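Local coordinates for uncharacterized protein (Pseudomonas aeruginosa PAO1, PDB 4R1D) that probably acts as a calcium-binding lipase of the alpha/beta-hydrolase family, an H2-T6SS effector that is held in complex with the protein Tli4, at residues 150-155 against 201-206; 48-53 against 248-253; 292-297 against 376-381; 308-313 against 461-466. All coordinates share one frame; numbering follows the deposited sequence.

Contact 1: 150-155 against 201-206; sequences LMERRL and QFDVWC. With CA (calcium ion), chain C.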
# COMPACT_ATOMS: atom_id res chain seq x y z
N LEU A 150 23.69 5.14 -4.68
CA LEU A 150 24.56 5.12 -5.87
C LEU A 150 24.43 6.41 -6.68
O LEU A 150 25.42 7.01 -7.09
CB LEU A 150 24.22 3.92 -6.76
CG LEU A 150 24.98 3.88 -8.09
CD1 LEU A 150 26.47 3.73 -7.82
CD2 LEU A 150 24.49 2.74 -8.96
N MET A 151 23.19 6.81 -6.95
CA MET A 151 22.95 8.03 -7.68
C MET A 151 23.53 9.21 -6.92
O MET A 151 24.10 10.14 -7.51
CB MET A 151 21.45 8.22 -7.92
CG MET A 151 20.85 7.21 -8.87
SD MET A 151 19.17 7.64 -9.39
CE MET A 151 18.25 7.49 -7.83
N GLU A 152 23.38 9.19 -5.61
CA GLU A 152 23.88 10.30 -4.79
C GLU A 152 25.39 10.44 -4.96
O GLU A 152 25.89 11.54 -5.23
CB GLU A 152 23.53 10.08 -3.32
CG GLU A 152 23.87 11.25 -2.40
CD GLU A 152 22.78 12.30 -2.35
OE1 GLU A 152 21.60 11.98 -2.56
OE2 GLU A 152 23.10 13.47 -2.09
N ARG A 153 26.12 9.34 -4.81
CA ARG A 153 27.58 9.42 -4.91
C ARG A 153 28.04 9.67 -6.34
O ARG A 153 28.97 10.45 -6.57
CB ARG A 153 28.28 8.18 -4.32
CG ARG A 153 28.13 6.86 -5.03
CD ARG A 153 28.97 5.79 -4.30
NE ARG A 153 29.00 4.51 -5.00
CZ ARG A 153 30.01 4.09 -5.76
NH1 ARG A 153 31.09 4.85 -5.90
NH2 ARG A 153 29.93 2.92 -6.37
N ARG A 154 27.39 9.02 -7.29
CA ARG A 154 27.75 9.24 -8.70
C ARG A 154 27.52 10.69 -9.10
O ARG A 154 28.38 11.33 -9.70
CB ARG A 154 26.98 8.29 -9.62
CG ARG A 154 27.41 6.81 -9.51
CD ARG A 154 28.54 6.48 -10.48
NE ARG A 154 28.83 5.05 -10.52
CZ ARG A 154 29.84 4.47 -9.88
NH1 ARG A 154 30.69 5.21 -9.16
NH2 ARG A 154 30.02 3.15 -9.97
N LEU A 155 26.36 11.24 -8.75
CA LEU A 155 26.03 12.60 -9.19
C LEU A 155 26.81 13.67 -8.42
O LEU A 155 26.93 14.81 -8.89
CB LEU A 155 24.52 12.85 -9.13
CG LEU A 155 23.70 11.97 -10.08
CD1 LEU A 155 22.21 11.99 -9.72
CD2 LEU A 155 23.91 12.39 -11.54
N GLN A 201 24.34 20.63 -8.12
CA GLN A 201 24.42 19.75 -6.95
C GLN A 201 23.16 18.90 -6.87
O GLN A 201 22.07 19.40 -6.59
CB GLN A 201 24.60 20.55 -5.66
CG GLN A 201 25.91 21.34 -5.58
CD GLN A 201 25.90 22.60 -6.43
OE1 GLN A 201 24.84 23.10 -6.81
NE2 GLN A 201 27.08 23.14 -6.72
N PHE A 202 23.31 17.60 -7.13
CA PHE A 202 22.17 16.70 -7.11
C PHE A 202 22.04 16.14 -5.70
O PHE A 202 23.04 15.81 -5.08
CB PHE A 202 22.37 15.56 -8.09
CG PHE A 202 22.55 16.00 -9.52
CD1 PHE A 202 21.46 16.06 -10.38
CD2 PHE A 202 23.80 16.37 -9.99
CE1 PHE A 202 21.62 16.47 -11.70
CE2 PHE A 202 23.96 16.79 -11.31
CZ PHE A 202 22.88 16.83 -12.16
N ASP A 203 20.82 16.04 -5.21
CA ASP A 203 20.52 15.37 -3.95
C ASP A 203 19.30 14.48 -4.18
O ASP A 203 18.32 14.92 -4.77
CB ASP A 203 20.13 16.38 -2.88
CG ASP A 203 21.31 17.17 -2.33
OD1 ASP A 203 22.45 16.67 -2.35
OD2 ASP A 203 21.07 18.30 -1.85
N VAL A 204 19.36 13.24 -3.70
CA VAL A 204 18.23 12.31 -3.89
C VAL A 204 17.28 12.35 -2.70
O VAL A 204 17.69 12.08 -1.57
CB VAL A 204 18.73 10.87 -4.06
CG1 VAL A 204 17.54 9.92 -4.28
CG2 VAL A 204 19.73 10.77 -5.24
N TRP A 205 16.02 12.67 -2.97
CA TRP A 205 14.98 12.70 -1.95
C TRP A 205 14.00 11.58 -2.26
O TRP A 205 13.79 11.25 -3.42
CB TRP A 205 14.24 14.04 -1.98
CG TRP A 205 15.12 15.19 -1.58
CD1 TRP A 205 16.09 15.78 -2.33
CD2 TRP A 205 15.10 15.88 -0.32
NE1 TRP A 205 16.67 16.81 -1.63
CE2 TRP A 205 16.10 16.88 -0.38
CE3 TRP A 205 14.35 15.75 0.85
CZ2 TRP A 205 16.35 17.75 0.68
CZ3 TRP A 205 14.61 16.61 1.91
CH2 TRP A 205 15.61 17.60 1.82
N CYS A 206 13.41 11.00 -1.22
CA CYS A 206 12.61 9.79 -1.39
C CYS A 206 11.13 10.07 -1.18
O CYS A 206 10.68 10.28 -0.05
CB CYS A 206 13.06 8.73 -0.40
SG CYS A 206 12.27 7.12 -0.64
CA CA C . 24.33 15.28 -3.13
O HOH W 1 25.98 16.72 -6.93
O HOH W 2 24.88 15.41 -0.62
O HOH W 3 25.50 17.64 -3.05
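Glu152 and Leu155 of a helix face Val204 and Phe202 of a strand that runs almost exactly against it, the segment axes 173° apart in direction and 7.8 Å from each other at closest approach. Glu152 does the polar work. Its CG lies anti to the backbone N (chi1 -174°) and the chain then bends at chi2, bringing the carboxylate to the strand. Glu152 OE1 accepts from Val204 N at 2.8 Å, on the syn side and somewhat out of the carboxylate plane, while Glu152 OE2 binds the calcium ion at 2.4 Å. The backbone Phe202 O and one carboxylate oxygen, Asp203 OD1, join the same ion, as do two waters and Asp156 just beyond the helical segment. Asp203 lends its other oxygen to Tyr234. Apart from the metal site the side-chain contact is apolar: Leu155 CB packs on Phe202 CB at 3.6 Å, and Leu155 CD2 lies over the ring centre of Phe202 in a CH-pi contact, 4.3 Å from the centroid. Met151 CB touches Val204 CG2. A further water links Leu155 O to Phe202 N. The ion sits among oxygens that would otherwise repel, with Glu152 OE2 only 3.3 Å from Asp203 OD1; calcium probably offsets this crowding of negative charge, as does Arg134 in its salt bridge to Glu152 OE1, and the shared metal ties the helix to the edge strand of the sheet.

Contact 2: 48-53 against 248-253; sequences PLPVIF and MKVILV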
# COMPACT_ATOMS: atom_id res chain seq x y z
N PRO A 48 21.30 23.76 -6.83
CA PRO A 48 20.73 22.47 -6.46
C PRO A 48 19.76 21.96 -7.51
O PRO A 48 19.02 22.74 -8.10
CB PRO A 48 19.99 22.77 -5.15
CG PRO A 48 19.72 24.24 -5.20
CD PRO A 48 20.88 24.84 -5.92
N LEU A 49 19.78 20.65 -7.74
CA LEU A 49 18.89 20.01 -8.70
C LEU A 49 18.38 18.73 -8.04
O LEU A 49 19.02 17.68 -8.12
CB LEU A 49 19.65 19.68 -9.99
CG LEU A 49 18.82 19.24 -11.20
CD1 LEU A 49 17.64 20.14 -11.35
CD2 LEU A 49 19.66 19.24 -12.50
N PRO A 50 17.23 18.81 -7.35
CA PRO A 50 16.79 17.63 -6.62
C PRO A 50 16.36 16.48 -7.52
O PRO A 50 15.68 16.70 -8.52
CB PRO A 50 15.58 18.14 -5.81
CG PRO A 50 15.77 19.61 -5.72
CD PRO A 50 16.39 19.99 -7.06
N VAL A 51 16.77 15.28 -7.16
CA VAL A 51 16.31 14.05 -7.80
C VAL A 51 15.29 13.41 -6.85
O VAL A 51 15.64 13.06 -5.74
CB VAL A 51 17.48 13.10 -8.06
CG1 VAL A 51 16.99 11.77 -8.60
CG2 VAL A 51 18.46 13.76 -9.05
N ILE A 52 14.05 13.26 -7.31
CA ILE A 52 12.99 12.72 -6.47
C ILE A 52 12.75 11.27 -6.85
O ILE A 52 12.32 10.98 -7.96
CB ILE A 52 11.65 13.47 -6.69
CG1 ILE A 52 11.87 14.99 -6.67
CG2 ILE A 52 10.62 13.04 -5.63
CD1 ILE A 52 12.43 15.54 -5.37
N PHE A 53 13.03 10.36 -5.92
CA PHE A 53 12.85 8.95 -6.21
C PHE A 53 11.47 8.54 -5.77
O PHE A 53 11.07 8.81 -4.63
CB PHE A 53 13.92 8.11 -5.49
CG PHE A 53 13.85 6.66 -5.81
CD1 PHE A 53 14.45 6.17 -6.95
CD2 PHE A 53 13.17 5.79 -4.98
CE1 PHE A 53 14.39 4.84 -7.26
CE2 PHE A 53 13.11 4.43 -5.29
CZ PHE A 53 13.72 3.97 -6.44
N MET A 248 13.43 26.84 -9.62
CA MET A 248 13.97 25.51 -9.37
C MET A 248 13.19 24.43 -10.14
O MET A 248 11.98 24.55 -10.35
CB MET A 248 14.03 25.19 -7.88
CG MET A 248 15.24 25.81 -7.17
SD MET A 248 15.39 25.31 -5.45
CE MET A 248 15.91 23.60 -5.63
N LYS A 249 13.90 23.40 -10.59
CA LYS A 249 13.28 22.24 -11.24
C LYS A 249 13.76 20.96 -10.56
O LYS A 249 14.79 20.95 -9.90
CB LYS A 249 13.66 22.18 -12.72
CG LYS A 249 13.18 23.37 -13.57
CD LYS A 249 11.69 23.33 -13.79
CE LYS A 249 11.22 24.47 -14.69
NZ LYS A 249 11.45 24.18 -16.13
N VAL A 250 13.03 19.86 -10.73
CA VAL A 250 13.47 18.58 -10.17
C VAL A 250 13.41 17.50 -11.26
O VAL A 250 12.76 17.69 -12.29
CB VAL A 250 12.59 18.12 -8.98
CG1 VAL A 250 12.56 19.18 -7.88
CG2 VAL A 250 11.18 17.82 -9.47
N ILE A 251 14.08 16.39 -11.03
CA ILE A 251 14.02 15.26 -11.96
C ILE A 251 13.41 14.08 -11.22
O ILE A 251 13.86 13.75 -10.13
CB ILE A 251 15.42 14.88 -12.45
CG1 ILE A 251 16.04 16.04 -13.21
CG2 ILE A 251 15.37 13.62 -13.32
CD1 ILE A 251 17.54 15.89 -13.43
N LEU A 252 12.40 13.45 -11.80
CA LEU A 252 11.79 12.27 -11.17
C LEU A 252 12.50 11.00 -11.62
O LEU A 252 12.86 10.87 -12.79
CB LEU A 252 10.30 12.16 -11.56
CG LEU A 252 9.40 13.36 -11.26
CD1 LEU A 252 7.94 13.04 -11.55
CD2 LEU A 252 9.57 13.79 -9.80
N VAL A 253 12.73 10.08 -10.68
CA VAL A 253 13.24 8.75 -11.01
C VAL A 253 12.29 7.78 -10.34
O VAL A 253 12.11 7.81 -9.11
CB VAL A 253 14.69 8.55 -10.50
CG1 VAL A 253 15.14 7.13 -10.75
CG2 VAL A 253 15.63 9.57 -11.17
O HOH W 4 16.82 23.19 -9.49
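Val253, Ile52 and Ile251 lose the most surface between segments 48-53 and 248-253, whose strands run parallel. Val253 pairs with Phe53 and gives its N to Ile52 O at 2.9 Å, the donor tilted 29° from the carbonyl plane. With its CG1 anti to the backbone N, Val253 sends the two methyls to different partners: CG2 meets Val51 CG1 at 3.6 Å, and CG1 touches Phe53 CD1. Ile52 projects from the opposite face of the sheet. Ile52 CB rests against Leu252 CD2 at 3.8 Å, and its CG1, anti to the carbonyl carbon (chi1 -47°), crosses to Val250 CB. Ile52 bonds through both its N and its O to the same neighbouring strand, Ile52 N donating to Ile251 O. Ile251 in turn gives its N to Pro50 O at 3.0 Å and extends CD1 toward Leu49 CD2, 4.1 Å away. At the start of the pair the ladder gives way to proline packing: Met248, bent at chi3, lays CE against Pro48 CG and Pro50 CD, each at 3.9 Å, and a water bridges Pro48 O to Lys249 N. Both strands lie inside the parallel sheet of the alpha/beta-hydrolase fold, 48-54 flanked by 201-206 and 250-255 by 274-280. Helix 542-556 covers the face of Leu49 and Ile251; helix 215-238 covers the Pro48, Pro50 and Met248 side.

Contact 3: 292-297 against 376-381; sequences HHMRCG and YGLVPE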
# COMPACT_ATOMS: atom_id res chain seq x y z
N HIS A 292 -3.75 -13.35 -11.49
CA HIS A 292 -3.20 -14.54 -10.85
C HIS A 292 -3.28 -14.41 -9.34
O HIS A 292 -3.76 -15.30 -8.65
CB HIS A 292 -1.73 -14.75 -11.24
CG HIS A 292 -1.06 -15.80 -10.41
ND1 HIS A 292 -0.51 -15.52 -9.17
CD2 HIS A 292 -0.89 -17.13 -10.61
CE1 HIS A 292 -0.02 -16.64 -8.65
NE2 HIS A 292 -0.23 -17.62 -9.50
N HIS A 293 -2.79 -13.28 -8.83
CA HIS A 293 -2.69 -13.11 -7.38
C HIS A 293 -4.04 -13.10 -6.68
O HIS A 293 -4.19 -13.71 -5.63
CB HIS A 293 -1.86 -11.87 -7.05
CG HIS A 293 -0.49 -11.91 -7.64
ND1 HIS A 293 0.28 -10.78 -7.84
CD2 HIS A 293 0.24 -12.95 -8.10
CE1 HIS A 293 1.43 -11.13 -8.38
NE2 HIS A 293 1.43 -12.44 -8.56
N MET A 294 -5.03 -12.44 -7.28
CA MET A 294 -6.36 -12.38 -6.71
C MET A 294 -7.08 -13.72 -6.76
O MET A 294 -7.92 -14.00 -5.91
CB MET A 294 -7.20 -11.29 -7.38
CG MET A 294 -6.72 -9.87 -7.05
SD MET A 294 -7.81 -8.60 -7.70
CE MET A 294 -9.17 -8.77 -6.54
N ARG A 295 -6.75 -14.55 -7.74
CA ARG A 295 -7.42 -15.85 -7.82
C ARG A 295 -6.64 -16.99 -7.15
O ARG A 295 -7.23 -18.01 -6.79
CB ARG A 295 -7.75 -16.21 -9.29
CG ARG A 295 -8.79 -15.30 -9.95
CD ARG A 295 -10.09 -15.33 -9.19
NE ARG A 295 -10.62 -16.69 -9.07
CZ ARG A 295 -11.40 -17.27 -9.98
NH1 ARG A 295 -11.76 -16.61 -11.07
NH2 ARG A 295 -11.84 -18.51 -9.78
N CYS A 296 -5.32 -16.82 -6.96
CA CYS A 296 -4.48 -17.93 -6.48
C CYS A 296 -3.62 -17.63 -5.26
O CYS A 296 -2.99 -18.55 -4.72
CB CYS A 296 -3.51 -18.39 -7.58
SG CYS A 296 -4.26 -18.79 -9.17
N GLY A 297 -3.53 -16.37 -4.86
CA GLY A 297 -2.55 -15.95 -3.87
C GLY A 297 -1.21 -15.64 -4.52
O GLY A 297 -0.98 -15.98 -5.68
N TYR A 376 -14.79 -17.32 -14.04
CA TYR A 376 -13.53 -16.82 -14.58
C TYR A 376 -13.33 -15.34 -14.31
O TYR A 376 -12.36 -14.75 -14.77
CB TYR A 376 -13.35 -17.15 -16.08
CG TYR A 376 -14.33 -16.47 -17.02
CD1 TYR A 376 -14.06 -15.23 -17.57
CD2 TYR A 376 -15.54 -17.09 -17.37
CE1 TYR A 376 -14.95 -14.60 -18.44
CE2 TYR A 376 -16.44 -16.47 -18.22
CZ TYR A 376 -16.14 -15.24 -18.75
OH TYR A 376 -17.04 -14.63 -19.60
N GLY A 377 -14.25 -14.74 -13.55
CA GLY A 377 -14.16 -13.32 -13.23
C GLY A 377 -13.07 -13.05 -12.22
O GLY A 377 -12.55 -13.97 -11.60
N LEU A 378 -12.71 -11.78 -12.05
CA LEU A 378 -11.65 -11.40 -11.12
C LEU A 378 -12.03 -11.73 -9.68
O LEU A 378 -11.22 -12.23 -8.90
CB LEU A 378 -11.38 -9.92 -11.24
CG LEU A 378 -10.18 -9.42 -10.44
CD1 LEU A 378 -8.89 -10.03 -10.99
CD2 LEU A 378 -10.12 -7.90 -10.50
N VAL A 379 -13.28 -11.42 -9.34
CA VAL A 379 -13.86 -11.81 -8.06
C VAL A 379 -15.13 -12.61 -8.30
O VAL A 379 -16.24 -12.06 -8.27
CB VAL A 379 -14.15 -10.60 -7.17
CG1 VAL A 379 -14.60 -11.06 -5.79
CG2 VAL A 379 -12.92 -9.72 -7.07
N PRO A 380 -14.97 -13.91 -8.56
CA PRO A 380 -16.14 -14.77 -8.76
C PRO A 380 -17.02 -14.74 -7.53
O PRO A 380 -16.60 -14.32 -6.44
CB PRO A 380 -15.53 -16.16 -8.94
CG PRO A 380 -14.18 -16.08 -8.28
CD PRO A 380 -13.71 -14.67 -8.54
N GLU A 381 -18.26 -15.18 -7.70
CA GLU A 381 -19.22 -15.18 -6.61
C GLU A 381 -18.65 -15.87 -5.36
O GLU A 381 -18.89 -15.44 -4.23
CB GLU A 381 -20.51 -15.87 -7.06
CG GLU A 381 -21.70 -15.55 -6.19
CD GLU A 381 -22.02 -14.06 -6.19
OE1 GLU A 381 -22.48 -13.55 -7.23
OE2 GLU A 381 -21.80 -13.40 -5.15
O HOH W 5 -11.16 -13.04 -6.21
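Arg295, near the end of helix 289-296, reaches across to the loop residues Gly377, Leu378 and Pro380. Arg295 CG lies anti to the carbonyl carbon (chi1 -66°) and passes 4.1 Å from Leu378 O. A bend at chi2 brings CD closer to the same oxygen, Arg295 CD to Leu378 O being 3.3 Å. A second bend at chi3 places NE beside the Pro380 ring, where Arg295 NE is 3.7 Å from Pro380 CG. Pro380 CG sits over the centre of one guanidinium face, 3.5 Å from Arg295 CZ. At the tip the guanidinium turns an edge to the backbone: Arg295 NH1 to Gly377 O is 2.8 Å, a weak hydrogen bond bent to 128°, and the same nitrogen also donates to Trp375 O just before the loop segment. NH2 forms a salt bridge with Asp461, so the buried charge is met by both carbonyls and a carboxylate. Beside the arginine, Met294 makes the apolar half of the contact. Met294 SD nestles against the isobutyl end of Leu378, 3.7 Å from Leu378 CD2, and its CE touches Val379 CG2. A water donates to Leu378 O and, weakly, to Met294 O. The arrangement is a buried arginine with Gly377 O at its guanidinium edge and a proline on one face; it packs the end of a helix against the irregular loop between helices 365-370 and 400-421, away from the calcium site.

Contact 4: 308-313 against 461-466; sequences RNAGEV and DDENGT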
# COMPACT_ATOMS: atom_id res chain seq x y z
N ARG A 308 -1.63 -15.60 0.61
CA ARG A 308 -1.17 -16.88 0.08
C ARG A 308 -2.27 -17.66 -0.62
O ARG A 308 -2.05 -18.78 -1.08
CB ARG A 308 -0.60 -17.74 1.20
CG ARG A 308 0.63 -17.14 1.84
CD ARG A 308 1.73 -16.97 0.82
NE ARG A 308 2.96 -16.54 1.46
CZ ARG A 308 4.06 -16.20 0.81
NH1 ARG A 308 4.08 -16.24 -0.52
NH2 ARG A 308 5.13 -15.82 1.49
N ASN A 309 -3.46 -17.07 -0.68
CA ASN A 309 -4.54 -17.63 -1.48
C ASN A 309 -5.46 -16.51 -1.94
O ASN A 309 -5.27 -15.32 -1.59
CB ASN A 309 -5.31 -18.74 -0.74
CG ASN A 309 -5.93 -18.26 0.57
OD1 ASN A 309 -6.42 -17.15 0.67
ND2 ASN A 309 -5.92 -19.13 1.58
N ALA A 310 -6.45 -16.87 -2.75
CA ALA A 310 -7.37 -15.90 -3.33
C ALA A 310 -8.01 -14.99 -2.28
O ALA A 310 -8.03 -13.77 -2.45
CB ALA A 310 -8.46 -16.63 -4.10
N GLY A 311 -8.55 -15.59 -1.23
CA GLY A 311 -9.32 -14.84 -0.25
C GLY A 311 -8.47 -13.80 0.46
O GLY A 311 -8.93 -12.70 0.75
N GLU A 312 -7.22 -14.16 0.76
CA GLU A 312 -6.33 -13.23 1.46
C GLU A 312 -5.97 -12.04 0.59
O GLU A 312 -6.02 -10.90 1.04
CB GLU A 312 -5.06 -13.96 1.92
CG GLU A 312 -5.37 -14.93 3.05
CD GLU A 312 -4.15 -15.66 3.59
OE1 GLU A 312 -3.04 -15.49 3.06
OE2 GLU A 312 -4.32 -16.43 4.55
N VAL A 313 -5.62 -12.29 -0.66
CA VAL A 313 -5.23 -11.20 -1.54
C VAL A 313 -6.44 -10.36 -1.87
O VAL A 313 -6.38 -9.13 -1.84
CB VAL A 313 -4.63 -11.73 -2.84
CG1 VAL A 313 -4.33 -10.56 -3.79
CG2 VAL A 313 -3.37 -12.53 -2.56
N ASP A 461 -13.36 -23.25 -6.45
CA ASP A 461 -11.96 -23.63 -6.61
C ASP A 461 -11.31 -23.76 -5.24
O ASP A 461 -11.98 -23.62 -4.21
CB ASP A 461 -11.23 -22.66 -7.53
CG ASP A 461 -11.07 -21.27 -6.92
OD1 ASP A 461 -11.10 -21.15 -5.69
OD2 ASP A 461 -10.88 -20.31 -7.69
N ASP A 462 -10.01 -24.04 -5.21
CA ASP A 462 -9.29 -24.20 -3.95
C ASP A 462 -8.59 -22.91 -3.54
O ASP A 462 -7.73 -22.91 -2.66
CB ASP A 462 -8.28 -25.34 -4.04
CG ASP A 462 -7.09 -25.00 -4.92
OD1 ASP A 462 -7.17 -24.02 -5.70
OD2 ASP A 462 -6.08 -25.72 -4.84
N GLU A 463 -8.96 -21.81 -4.20
CA GLU A 463 -8.37 -20.50 -3.95
C GLU A 463 -6.87 -20.46 -4.21
O GLU A 463 -6.20 -19.49 -3.82
CB GLU A 463 -8.70 -20.01 -2.52
CG GLU A 463 -10.18 -19.66 -2.36
CD GLU A 463 -10.51 -18.97 -1.05
OE1 GLU A 463 -9.64 -18.25 -0.51
OE2 GLU A 463 -11.65 -19.14 -0.57
N ASN A 464 -6.35 -21.49 -4.88
CA ASN A 464 -4.93 -21.57 -5.20
C ASN A 464 -4.68 -21.99 -6.66
O ASN A 464 -3.55 -22.29 -7.03
CB ASN A 464 -4.21 -22.53 -4.23
CG ASN A 464 -3.94 -21.90 -2.85
OD1 ASN A 464 -4.24 -22.49 -1.81
ND2 ASN A 464 -3.35 -20.70 -2.84
N GLY A 465 -5.72 -22.01 -7.48
CA GLY A 465 -5.53 -22.16 -8.91
C GLY A 465 -6.25 -23.32 -9.57
O GLY A 465 -6.14 -23.49 -10.78
N THR A 466 -6.98 -24.12 -8.81
CA THR A 466 -7.67 -25.25 -9.43
C THR A 466 -9.07 -25.54 -8.91
O THR A 466 -9.37 -25.34 -7.72
CB THR A 466 -6.82 -26.55 -9.39
OG1 THR A 466 -7.33 -27.49 -10.36
CG2 THR A 466 -6.83 -27.17 -7.99
O HOH W 6 -8.93 -17.27 1.95
O HOH W 7 -4.23 -21.71 0.81
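Ala310, Gly311 and Arg308, at and just before the start of helix 310-317, are hydrogen-bonded to Glu463 and Asn464. Ala310 N donates to Glu463 O at 2.8 Å, in the carbonyl plane and on a lone pair. The next amide, Gly311 N, gives to Glu463 OE1 at 3.0 Å, from above the carboxylate plane, so one residue takes two successive amides of the first helical turn. Asn464 ND2 supplies the third bond, to Arg308 O at 2.9 Å, and its amide plane contains the acceptor. Asn309 is the N-cap: with CG between the backbone N and the carbonyl carbon (chi1 59°), its OD1 accepts from Glu312 N at 3.1 Å. Waters add two bridges, one donating to both Asn309 OD1 and Glu463 OE1, the other between Asn309 ND2 and Asn464 OD1. Apolar contact is slight, Ala310 CB against Glu463 CB at 3.7 Å. Within the loop, Asp461 and Asp462 each form an Asx turn. The negative Glu463 probably suits the positive end of the helix dipole; its OE2 is taken by Tyr386. The loop, lying between helix 450-453 and strand 477-479, meets the N-terminus of helix 310-317, while Gly465 has a backbone hydrogen bond with Ile478 of that strand.

Overall arrangement
The four contacts form two clusters on opposite sides of the chain's centre, with contacts 1 and 3 about 41 Å apart between centres. Contacts 1 and 2 lie about 9 Å apart and share the parallel sheet: strand 201-206 neighbours 48-54, which pairs with 250-255, and contact 1 is nested within the chain loop that contact 2 closes. The calcium site therefore sits at the edge of the hydrolase core. Contacts 3 and 4, about 7 Å apart between centres, come later and alternate along the chain; successive helices 289-296 and 310-317 meet their loops there, and the two contacts touch, Cys296 O being joined to Asn464 ND2.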